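Local coordinates for protein glutathione S-transferase (Pseudomonas protegens, PDB 4IKH) that probably acts as a glutathione transferase and binds two glutathione molecules side by side in each subunit of a dimer, at residues Phe19-Gln24 with Asp78-Gly83; Thr30-Lys35 with Phe189-Asn194; Val165-Leu170 with Pro211-Val216. All blocks are in the same frame, centred on the assembly; numbering follows the deposited sequence.

Interaction 1 (Phe19-Gln24 with Asp78-Gly83); sequences FPEWIQ and DPHGPG
The carbonyl oxygen of P20 lies against the ring of P79, with P20 O 3.9 Å from P79 CB. E21 follows, its chain turned off the backbone with CG anti to the carbonyl carbon and then bent at chi2 (-89°), which swings the carboxylate round to the imidazole of H80. H80 NE2 donates to E21 OE1 over 3.0 Å in a bent bond. The donor comes from above the carboxylate plane, and OE1 lies 27° out of the imidazole plane. The backbone of E21 also meets this ring: E21 O sits in plane at its edge, 3.2 Å from H80 CD2. On its other side-chain nitrogen, ND1, H80 is bonded to D84, and a ring set between two carboxylates is likely to lean toward the protonated form. An alanine in place of H80 would probably leave the carboxylates of E21 and D84 without their shared partner and free to turn. At W22 the main chain does the work, its carbonyl oxygen packing on P79 with W22 O 3.1 Å from P79 CG while also accepting a nearly straight bond (169°) from Q24 NE2. From I23 the chain enters strand 23-27 of the thioredoxin-like N-terminal domain, antiparallel to strand 75-78, and the contact lies where the loop leaves the latter strand. The CA atoms of I23 and D78 are 4.4 Å apart, and I23 CG1 rests 3.5 Å from D78 OD1. That same OD1 takes the backbone N of H80 in an Asx turn spanning P79, while D78 OD2 is held by Y98 and K102 of helix 92-103. Q24 pairs its backbone with L77 in the sheet, and its amide end goes to E48 and H50.

Interaction 2 (Thr30-Lys35 with Phe189-Asn194); sequences TPNGVK and FPWIRN. With GSH (glutathione), chain D; GSH (glutathione), chain B.
W191 presents one face of its indole to P31, whose CB stands 3.5 Å from the centroid of the five-membered ring and 9° off the ring normal, a CH-pi contact. Three groups line the edge in plane: N32 OD1 at the indole N-H, K35 CE beside CD1, and C2 of the chain D glutathione beyond the six-membered ring. The bond from W191 NE1 to N32 OD1 is 2.9 Å and nearly straight, though NE1 sits above the amide plane. K35, extended beyond CG, brings NZ to 2.8 Å from N32 OD1, a second grip that fixes the rotation of the amide and points ND2 at the glutathione. N32 ND2 donates to O31 of the chain D glutathione over 2.6 Å. On the P31 side, P31 CG abuts N194 CG at 3.3 Å, and V34 CG2 packs tightly on P190 CB (3.4 Å). K35 NZ also bonds S92 and Q124. Segments 31-35 and 189-194 run roughly antiparallel (147°), their axes 8.6 Å apart, joining helix 31-43 of the thioredoxin-like domain to helix 183-196 of the helical one, while Q124, I128 and F132 of helix 111-140 pack on W191 and F220 of helix 211-220 packs on P190.

Interaction 3 (Val165-Leu170 with Pro211-Val216); sequences VLDKHL and PEVKRV
L170 is the knob of this contact, its side chain seated in the hollow of E212, V213, R215 and V216 on the facing helix. With CG anti to the carbonyl carbon (chi1 -71°), the branch enters that hollow. Its CD1 comes 3.9 Å from V216 CG2 and equally near V213 CA, and L170 CB lies 3.8 Å from E212 CB. The bump going the other way is V213 CG2, which sits over the backbone of helix 150-170, 3.8 Å from D167 N. There D167 CB lies beside it and L166 CD2 4.0 Å away, the L166 and V213 side chains crossing at about a right angle. Segments 165-170 and 211-216, from helices 150-170 and 211-220 of the all-helical C-terminal GST domain, cross at 74° with axes 8.0 Å apart. Beside this apolar fit D167, its CG anti to the backbone N, reaches the first turn of helix 211-220. D167 OD1 accepts from E212 N at 2.9 Å and weakly from V213 N, a place where the helix end would probably favour a negative charge. Beside the L170 hollow, E212 OE1 takes both NE and NH2 of R215, a side-on salt bridge onto one oxygen. This turns the guanidinium so that NH2 also bonds weakly to L170 O, while V216 CG2 lies above one face, off toward its edge, and NH1 goes to the carbonyl of R173.

In the fold
Interaction 2 is the buried one, close to the centre of the folded chain and at the domain boundary, where polar atoms are spent on bound glutathione and on each other. Interactions 1 and 3 are only partly buried, lie away from the glutathione sites on opposite sides of the chain's centre, and each stays within one domain. Interaction 1 joins loop to strand end through a proline and polar bonds; interaction 3 is helix on helix, apolar inside with charges at the margin. Interactions 2 and 3 touch through helix 183-196: F189 packs on V216, and I192 fits against L166 and V213. Strand 23-27 leads straight into helix 31-43, linking interactions 1 and 2 along the chain.

Interaction 1 (Phe19-Gln24 with Asp78-Gly83)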
loop_
_atom_site.group_PDB
_atom_site.type_symbol
_atom_site.label_atom_id
_atom_site.label_comp_id
_atom_site.label_asym_id
_atom_site.label_seq_id
_atom_site.Cartn_x
_atom_site.Cartn_y
_atom_site.Cartn_z
ATOM N N PHE A 19 3.326 8.279 29.887
ATOM C CA PHE A 19 2.197 7.373 30.069
ATOM C C PHE A 19 2.553 5.994 29.514
ATOM O O PHE A 19 2.182 5.651 28.389
ATOM C CB PHE A 19 0.957 7.932 29.375
ATOM C CG PHE A 19 0.667 9.364 29.725
ATOM C CD1 PHE A 19 0.005 9.682 30.902
ATOM C CD2 PHE A 19 1.058 10.395 28.881
ATOM C CE1 PHE A 19 -0.263 11.000 31.230
ATOM C CE2 PHE A 19 0.791 11.717 29.206
ATOM C CZ PHE A 19 0.129 12.018 30.381
ATOM N N PRO A 20 3.276 5.196 30.313
ATOM C CA PRO A 20 3.845 3.909 29.894
ATOM C C PRO A 20 2.817 2.777 29.810
ATOM O O PRO A 20 3.193 1.601 29.744
ATOM C CB PRO A 20 4.876 3.619 30.988
ATOM C CG PRO A 20 4.330 4.289 32.191
ATOM C CD PRO A 20 3.624 5.527 31.705
ATOM N N GLU A 21 1.538 3.133 29.801
ATOM C CA GLU A 21 0.467 2.152 29.707
ATOM C C GLU A 21 -0.346 2.402 28.447
ATOM O O GLU A 21 -1.122 1.549 28.011
ATOM C CB GLU A 21 -0.437 2.242 30.937
ATOM C CG GLU A 21 0.237 1.830 32.233
ATOM C CD GLU A 21 0.105 0.345 32.510
ATOM O OE1 GLU A 21 -0.985 -0.212 32.262
ATOM O OE2 GLU A 21 1.089 -0.266 32.978
ATOM N N TRP A 22 -0.157 3.584 27.869
ATOM C CA TRP A 22 -0.864 3.970 26.655
ATOM C C TRP A 22 -0.022 3.717 25.412
ATOM O O TRP A 22 1.209 3.614 25.480
ATOM C CB TRP A 22 -1.244 5.451 26.695
ATOM C CG TRP A 22 -2.246 5.818 27.757
ATOM C CD1 TRP A 22 -2.989 4.964 28.525
ATOM C CD2 TRP A 22 -2.604 7.142 28.166
ATOM N NE1 TRP A 22 -3.786 5.682 29.389
ATOM C CE2 TRP A 22 -3.568 7.020 29.186
ATOM C CE3 TRP A 22 -2.201 8.421 27.767
ATOM C CZ2 TRP A 22 -4.145 8.134 29.807
ATOM C CZ3 TRP A 22 -2.770 9.524 28.393
ATOM C CH2 TRP A 22 -3.726 9.372 29.402
ATOM N N ILE A 23 -0.710 3.627 24.282
ATOM C CA ILE A 23 -0.090 3.520 22.972
ATOM C C ILE A 23 0.878 4.681 22.730
ATOM O O ILE A 23 0.503 5.852 22.879
ATOM C CB ILE A 23 -1.180 3.513 21.882
ATOM C CG1 ILE A 23 -2.026 2.242 21.998
ATOM C CG2 ILE A 23 -0.570 3.648 20.491
ATOM C CD1 ILE A 23 -3.258 2.237 21.106
ATOM N N GLN A 24 2.118 4.357 22.372
ATOM C CA GLN A 24 3.117 5.373 22.045
ATOM C C GLN A 24 3.093 5.695 20.555
ATOM O O GLN A 24 3.119 4.792 19.713
ATOM C CB GLN A 24 4.518 4.899 22.440
ATOM C CG GLN A 24 4.661 4.567 23.905
ATOM C CD GLN A 24 4.596 5.803 24.782
ATOM O OE1 GLN A 24 5.443 6.695 24.679
ATOM N NE2 GLN A 24 3.584 5.865 25.650
ATOM N N ASP A 78 2.588 -0.250 21.107
ATOM C CA ASP A 78 1.472 -0.495 22.005
ATOM C C ASP A 78 1.937 -1.407 23.138
ATOM O O ASP A 78 2.222 -2.584 22.908
ATOM C CB ASP A 78 0.315 -1.132 21.231
ATOM C CG ASP A 78 -0.897 -1.405 22.102
ATOM O OD1 ASP A 78 -0.963 -0.869 23.227
ATOM O OD2 ASP A 78 -1.792 -2.153 21.656
ATOM N N PRO A 79 2.022 -0.860 24.364
ATOM C CA PRO A 79 2.509 -1.613 25.524
ATOM C C PRO A 79 1.626 -2.827 25.758
ATOM O O PRO A 79 2.101 -3.885 26.166
ATOM C CB PRO A 79 2.337 -0.625 26.685
ATOM C CG PRO A 79 2.266 0.717 26.053
ATOM C CD PRO A 79 1.601 0.504 24.729
ATOM N N HIS A 80 0.338 -2.662 25.485
ATOM C CA HIS A 80 -0.622 -3.736 25.667
ATOM C C HIS A 80 -1.199 -4.200 24.328
ATOM O O HIS A 80 -2.383 -4.004 24.046
ATOM C CB HIS A 80 -1.729 -3.291 26.623
ATOM C CG HIS A 80 -1.226 -2.844 27.966
ATOM N ND1 HIS A 80 -0.972 -3.723 28.995
ATOM C CD2 HIS A 80 -0.944 -1.608 28.445
ATOM C CE1 HIS A 80 -0.549 -3.049 30.054
ATOM N NE2 HIS A 80 -0.525 -1.766 29.747
ATOM N N GLY A 81 -0.351 -4.813 23.506
ATOM C CA GLY A 81 -0.786 -5.394 22.248
ATOM C C GLY A 81 -1.434 -6.740 22.489
ATOM O O GLY A 81 -1.894 -7.007 23.599
ATOM N N PRO A 82 -1.481 -7.593 21.450
ATOM C CA PRO A 82 -2.031 -8.953 21.561
ATOM C C PRO A 82 -1.270 -9.792 22.593
ATOM O O PRO A 82 -0.042 -9.702 22.646
ATOM C CB PRO A 82 -1.812 -9.536 20.160
ATOM C CG PRO A 82 -1.713 -8.350 19.253
ATOM C CD PRO A 82 -1.053 -7.275 20.073
ATOM N N GLY A 83 -1.987 -10.593 23.384
ATOM C CA GLY A 83 -1.384 -11.388 24.442
ATOM C C GLY A 83 -0.777 -10.523 25.531
ATOM O O GLY A 83 0.176 -10.930 26.199
#

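Interaction 2 (Thr30-Lys35 with Phe189-Asn194)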
loop_
_atom_site.group_PDB
_atom_site.type_symbol
_atom_site.label_atom_id
_atom_site.label_comp_id
_atom_site.label_asym_id
_atom_site.label_seq_id
_atom_site.Cartn_x
_atom_site.Cartn_y
_atom_site.Cartn_z
ATOM N N THR A 30 2.425 15.008 9.226
ATOM C CA THR A 30 2.494 14.794 7.787
ATOM C C THR A 30 1.231 14.047 7.359
ATOM O O THR A 30 0.488 13.579 8.222
ATOM C CB THR A 30 3.728 13.963 7.445
ATOM O OG1 THR A 30 3.485 12.592 7.783
ATOM C CG2 THR A 30 4.922 14.476 8.216
ATOM N N PRO A 31 0.968 13.944 6.039
ATOM C CA PRO A 31 -0.240 13.209 5.632
ATOM C C PRO A 31 -0.268 11.779 6.181
ATOM O O PRO A 31 -1.314 11.329 6.639
ATOM C CB PRO A 31 -0.132 13.155 4.104
ATOM C CG PRO A 31 0.785 14.238 3.728
ATOM C CD PRO A 31 1.701 14.498 4.884
ATOM N N ASN A 32 0.857 11.074 6.138
ATOM C CA ASN A 32 0.886 9.708 6.664
ATOM C C ASN A 32 0.796 9.655 8.186
ATOM O O ASN A 32 0.192 8.735 8.744
ATOM C CB ASN A 32 2.115 8.941 6.162
ATOM C CG ASN A 32 2.069 8.694 4.672
ATOM O OD1 ASN A 32 1.049 8.254 4.130
ATOM N ND2 ASN A 32 3.175 8.986 3.992
ATOM N N GLY A 33 1.379 10.647 8.856
ATOM C CA GLY A 33 1.319 10.700 10.305
ATOM C C GLY A 33 -0.067 11.020 10.841
ATOM O O GLY A 33 -0.564 10.354 11.757
ATOM N N VAL A 34 -0.705 12.037 10.275
ATOM C CA VAL A 34 -2.026 12.423 10.758
ATOM C C VAL A 34 -3.062 11.320 10.538
ATOM O O VAL A 34 -4.109 11.332 11.179
ATOM C CB VAL A 34 -2.516 13.769 10.171
ATOM C CG1 VAL A 34 -1.498 14.869 10.438
ATOM C CG2 VAL A 34 -2.789 13.647 8.686
ATOM N N LYS A 35 -2.775 10.365 9.650
ATOM C CA LYS A 35 -3.676 9.228 9.466
ATOM C C LYS A 35 -3.908 8.541 10.806
ATOM O O LYS A 35 -5.044 8.216 11.172
ATOM C CB LYS A 35 -3.085 8.197 8.493
ATOM C CG LYS A 35 -3.022 8.586 7.006
ATOM C CD LYS A 35 -2.400 7.381 6.229
ATOM C CE LYS A 35 -2.111 7.687 4.768
ATOM N NZ LYS A 35 -1.264 6.601 4.157
ATOM N N PHE A 189 -8.101 11.205 2.765
ATOM C CA PHE A 189 -8.240 12.666 2.782
ATOM C C PHE A 189 -7.091 13.530 3.358
ATOM O O PHE A 189 -6.908 14.659 2.912
ATOM C CB PHE A 189 -9.641 13.073 3.275
ATOM C CG PHE A 189 -10.720 12.549 2.382
ATOM C CD1 PHE A 189 -10.993 13.187 1.183
ATOM C CD2 PHE A 189 -11.387 11.368 2.682
ATOM C CE1 PHE A 189 -11.938 12.685 0.319
ATOM C CE2 PHE A 189 -12.326 10.860 1.825
ATOM C CZ PHE A 189 -12.602 11.522 0.639
ATOM N N PRO A 190 -6.298 13.007 4.316
ATOM C CA PRO A 190 -5.133 13.806 4.719
ATOM C C PRO A 190 -4.170 14.046 3.559
ATOM O O PRO A 190 -3.476 15.071 3.543
ATOM C CB PRO A 190 -4.453 12.914 5.757
ATOM C CG PRO A 190 -5.572 12.159 6.365
ATOM C CD PRO A 190 -6.488 11.850 5.209
ATOM N N TRP A 191 -4.123 13.118 2.605
ATOM C CA TRP A 191 -3.262 13.287 1.432
ATOM C C TRP A 191 -3.828 14.284 0.419
ATOM O O TRP A 191 -3.084 15.064 -0.174
ATOM C CB TRP A 191 -2.997 11.947 0.754
ATOM C CG TRP A 191 -1.691 11.320 1.191
ATOM C CD1 TRP A 191 -1.524 10.244 2.020
ATOM C CD2 TRP A 191 -0.375 11.759 0.833
ATOM N NE1 TRP A 191 -0.181 9.981 2.188
ATOM C CE2 TRP A 191 0.543 10.894 1.469
ATOM C CE3 TRP A 191 0.116 12.796 0.033
ATOM C CZ2 TRP A 191 1.924 11.039 1.330
ATOM C CZ3 TRP A 191 1.483 12.937 -0.107
ATOM C CH2 TRP A 191 2.374 12.058 0.536
ATOM N N ILE A 192 -5.143 14.248 0.208
ATOM C CA ILE A 192 -5.776 15.205 -0.692
ATOM C C ILE A 192 -5.612 16.600 -0.117
ATOM O O ILE A 192 -5.254 17.538 -0.836
ATOM C CB ILE A 192 -7.244 14.852 -0.944
ATOM C CG1 ILE A 192 -7.313 13.459 -1.581
ATOM C CG2 ILE A 192 -7.891 15.876 -1.869
ATOM C CD1 ILE A 192 -8.655 12.816 -1.455
ATOM N N ARG A 193 -5.820 16.724 1.190
ATOM C CA ARG A 193 -5.562 17.979 1.894
ATOM C C ARG A 193 -4.129 18.473 1.689
ATOM O O ARG A 193 -3.886 19.646 1.437
ATOM C CB ARG A 193 -5.820 17.789 3.391
ATOM C CG ARG A 193 -5.460 18.992 4.251
ATOM C CD ARG A 193 -5.834 18.740 5.702
ATOM N NE ARG A 193 -5.510 19.877 6.559
ATOM C CZ ARG A 193 -4.341 20.039 7.169
ATOM N NH1 ARG A 193 -3.377 19.147 7.016
ATOM N NH2 ARG A 193 -4.135 21.098 7.934
ATOM N N ASN A 194 -3.169 17.566 1.793
ATOM C CA ASN A 194 -1.781 17.973 1.718
ATOM C C ASN A 194 -1.405 18.382 0.292
ATOM O O ASN A 194 -0.656 19.333 0.093
ATOM C CB ASN A 194 -0.884 16.843 2.235
ATOM C CG ASN A 194 0.591 17.210 2.228
ATOM O OD1 ASN A 194 1.070 17.944 3.096
ATOM N ND2 ASN A 194 1.321 16.684 1.255
HETATM N N1 GSH D . 12.980 12.592 1.398
HETATM C CA1 GSH D . 12.325 11.468 0.842
HETATM C C1 GSH D . 11.916 11.747 -0.571
HETATM O O11 GSH D . 12.473 12.678 -1.227
HETATM O O12 GSH D . 11.009 11.047 -1.118
HETATM C CB1 GSH D . 11.116 11.170 1.662
HETATM C CG1 GSH D . 10.159 12.368 1.709
HETATM C CD1 GSH D . 8.829 11.792 2.140
HETATM O OE1 GSH D . 8.836 10.868 2.929
HETATM N N2 GSH D . 7.559 12.299 1.606
HETATM C CA2 GSH D . 6.324 11.704 2.033
HETATM C C2 GSH D . 5.833 10.730 0.968
HETATM O O2 GSH D . 5.988 10.997 -0.236
HETATM C CB2 GSH D . 5.287 12.759 2.252
HETATM S SG2 GSH D . 5.743 13.832 3.584
HETATM N N3 GSH D . 5.175 9.472 1.309
HETATM C CA3 GSH D . 4.730 8.595 0.224
HETATM C C3 GSH D . 3.652 7.643 0.656
HETATM O O31 GSH D . 2.932 7.878 1.655
HETATM O O32 GSH D . 3.448 6.587 0.016
HETATM N N1 GSH B . 4.125 3.789 3.366
HETATM C CA1 GSH B . 4.521 4.533 4.510
HETATM C C1 GSH B . 3.362 4.709 5.450
HETATM O O11 GSH B . 2.189 4.790 4.988
HETATM O O12 GSH B . 3.542 4.780 6.711
HETATM C CB1 GSH B . 5.000 5.881 4.089
HETATM C CG1 GSH B . 5.485 6.625 5.335
HETATM C CD1 GSH B . 6.185 7.907 4.956
HETATM O OE1 GSH B . 6.378 8.187 3.791
HETATM N N2 GSH B . 6.624 8.825 6.002
HETATM C CA2 GSH B . 7.288 10.039 5.650
HETATM C C2 GSH B . 8.637 9.980 6.343
HETATM O O2 GSH B . 8.707 9.477 7.469
HETATM C CB2 GSH B . 6.529 11.228 6.155
HETATM S SG2 GSH B . 4.877 11.309 5.489
HETATM N N3 GSH B . 9.842 10.493 5.720
HETATM C CA3 GSH B . 11.099 10.420 6.437
HETATM C C3 GSH B . 12.187 10.016 5.502
HETATM O O31 GSH B . 11.908 9.432 4.421
HETATM O O32 GSH B . 13.383 10.261 5.805
#

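Interaction 3 (Val165-Leu170 with Pro211-Val216)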
loop_
_atom_site.group_PDB
_atom_site.type_symbol
_atom_site.label_atom_id
_atom_site.label_comp_id
_atom_site.label_asym_id
_atom_site.label_seq_id
_atom_site.Cartn_x
_atom_site.Cartn_y
_atom_site.Cartn_z
ATOM N N VAL A 165 -10.603 8.855 -10.484
ATOM C CA VAL A 165 -11.093 7.542 -10.103
ATOM C C VAL A 165 -11.891 7.700 -8.819
ATOM O O VAL A 165 -13.012 7.191 -8.685
ATOM C CB VAL A 165 -9.935 6.540 -9.877
ATOM C CG1 VAL A 165 -10.429 5.318 -9.119
ATOM C CG2 VAL A 165 -9.321 6.128 -11.204
ATOM N N LEU A 166 -11.309 8.434 -7.880
ATOM C CA LEU A 166 -11.951 8.668 -6.601
ATOM C C LEU A 166 -13.205 9.549 -6.759
ATOM O O LEU A 166 -14.223 9.337 -6.084
ATOM C CB LEU A 166 -10.963 9.346 -5.661
ATOM C CG LEU A 166 -11.455 9.459 -4.221
ATOM C CD1 LEU A 166 -11.521 8.079 -3.594
ATOM C CD2 LEU A 166 -10.534 10.377 -3.425
ATOM N N ASP A 167 -13.129 10.537 -7.645
ATOM C CA ASP A 167 -14.268 11.440 -7.857
ATOM C C ASP A 167 -15.467 10.687 -8.421
ATOM O O ASP A 167 -16.594 10.846 -7.937
ATOM C CB ASP A 167 -13.887 12.601 -8.768
ATOM C CG ASP A 167 -14.971 13.675 -8.835
ATOM O OD1 ASP A 167 -15.149 14.407 -7.835
ATOM O OD2 ASP A 167 -15.633 13.792 -9.892
ATOM N N LYS A 168 -15.225 9.869 -9.441
ATOM C CA LYS A 168 -16.270 9.030 -10.011
ATOM C C LYS A 168 -16.882 8.139 -8.932
ATOM O O LYS A 168 -18.085 7.951 -8.885
ATOM C CB LYS A 168 -15.689 8.169 -11.132
ATOM C CG LYS A 168 -16.641 7.128 -11.704
ATOM C CD LYS A 168 -17.425 7.681 -12.880
ATOM C CE LYS A 168 -18.033 6.565 -13.725
ATOM N NZ LYS A 168 -16.981 5.674 -14.312
ATOM N N HIS A 169 -16.048 7.607 -8.046
ATOM C CA HIS A 169 -16.518 6.668 -7.028
ATOM C C HIS A 169 -17.387 7.321 -5.948
ATOM O O HIS A 169 -18.306 6.702 -5.433
ATOM C CB HIS A 169 -15.327 5.976 -6.364
ATOM C CG HIS A 169 -15.691 5.163 -5.159
ATOM N ND1 HIS A 169 -16.282 3.918 -5.250
ATOM C CD2 HIS A 169 -15.545 5.413 -3.836
ATOM C CE1 HIS A 169 -16.482 3.437 -4.036
ATOM N NE2 HIS A 169 -16.044 4.323 -3.156
ATOM N N LEU A 170 -17.068 8.560 -5.592
ATOM C CA LEU A 170 -17.725 9.232 -4.477
ATOM C C LEU A 170 -19.079 9.806 -4.889
ATOM O O LEU A 170 -19.866 10.245 -4.033
ATOM C CB LEU A 170 -16.825 10.330 -3.894
ATOM C CG LEU A 170 -15.594 9.844 -3.119
ATOM C CD1 LEU A 170 -14.670 11.020 -2.813
ATOM C CD2 LEU A 170 -16.043 9.167 -1.834
ATOM N N PRO A 211 -15.452 17.764 -7.759
ATOM C CA PRO A 211 -16.364 18.276 -6.738
ATOM C C PRO A 211 -16.684 17.255 -5.659
ATOM O O PRO A 211 -16.874 17.663 -4.507
ATOM C CB PRO A 211 -17.652 18.585 -7.516
ATOM C CG PRO A 211 -17.305 18.571 -8.942
ATOM C CD PRO A 211 -16.082 17.711 -9.092
ATOM N N GLU A 212 -16.773 15.973 -6.018
ATOM C CA GLU A 212 -17.111 14.947 -5.033
ATOM C C GLU A 212 -15.984 14.782 -4.023
ATOM O O GLU A 212 -16.229 14.671 -2.816
ATOM C CB GLU A 212 -17.417 13.594 -5.694
ATOM C CG GLU A 212 -18.344 13.661 -6.907
ATOM C CD GLU A 212 -19.784 14.004 -6.552
ATOM O OE1 GLU A 212 -20.135 13.966 -5.348
ATOM O OE2 GLU A 212 -20.566 14.294 -7.491
ATOM N N VAL A 213 -14.753 14.762 -4.532
ATOM C CA VAL A 213 -13.554 14.700 -3.696
ATOM C C VAL A 213 -13.493 15.901 -2.746
ATOM O O VAL A 213 -13.225 15.747 -1.549
ATOM C CB VAL A 213 -12.276 14.673 -4.565
ATOM C CG1 VAL A 213 -11.031 14.806 -3.708
ATOM C CG2 VAL A 213 -12.215 13.396 -5.391
ATOM N N LYS A 214 -13.735 17.091 -3.291
ATOM C CA LYS A 214 -13.801 18.316 -2.480
ATOM C C LYS A 214 -14.927 18.266 -1.448
ATOM O O LYS A 214 -14.731 18.662 -0.300
ATOM C CB LYS A 214 -13.943 19.564 -3.352
ATOM C CG LYS A 214 -12.630 20.289 -3.641
ATOM C CD LYS A 214 -12.848 21.479 -4.584
ATOM C CE LYS A 214 -13.402 22.702 -3.854
ATOM N NZ LYS A 214 -14.045 23.713 -4.767
ATOM N N ARG A 215 -16.096 17.771 -1.848
ATOM C CA ARG A 215 -17.214 17.631 -0.918
ATOM C C ARG A 215 -16.827 16.792 0.302
ATOM O O ARG A 215 -16.990 17.237 1.444
ATOM C CB ARG A 215 -18.444 17.026 -1.605
ATOM C CG ARG A 215 -19.550 16.634 -0.627
ATOM C CD ARG A 215 -20.764 16.005 -1.319
ATOM N NE ARG A 215 -20.387 14.909 -2.217
ATOM C CZ ARG A 215 -20.337 13.628 -1.860
ATOM N NH1 ARG A 215 -20.641 13.268 -0.615
ATOM N NH2 ARG A 215 -19.986 12.700 -2.749
ATOM N N VAL A 216 -16.297 15.590 0.066
ATOM C CA VAL A 216 -16.018 14.677 1.164
ATOM C C VAL A 216 -14.835 15.177 2.005
ATOM O O VAL A 216 -14.832 15.040 3.226
ATOM C CB VAL A 216 -15.786 13.234 0.658
ATOM C CG1 VAL A 216 -15.617 12.272 1.830
ATOM C CG2 VAL A 216 -16.957 12.793 -0.220
#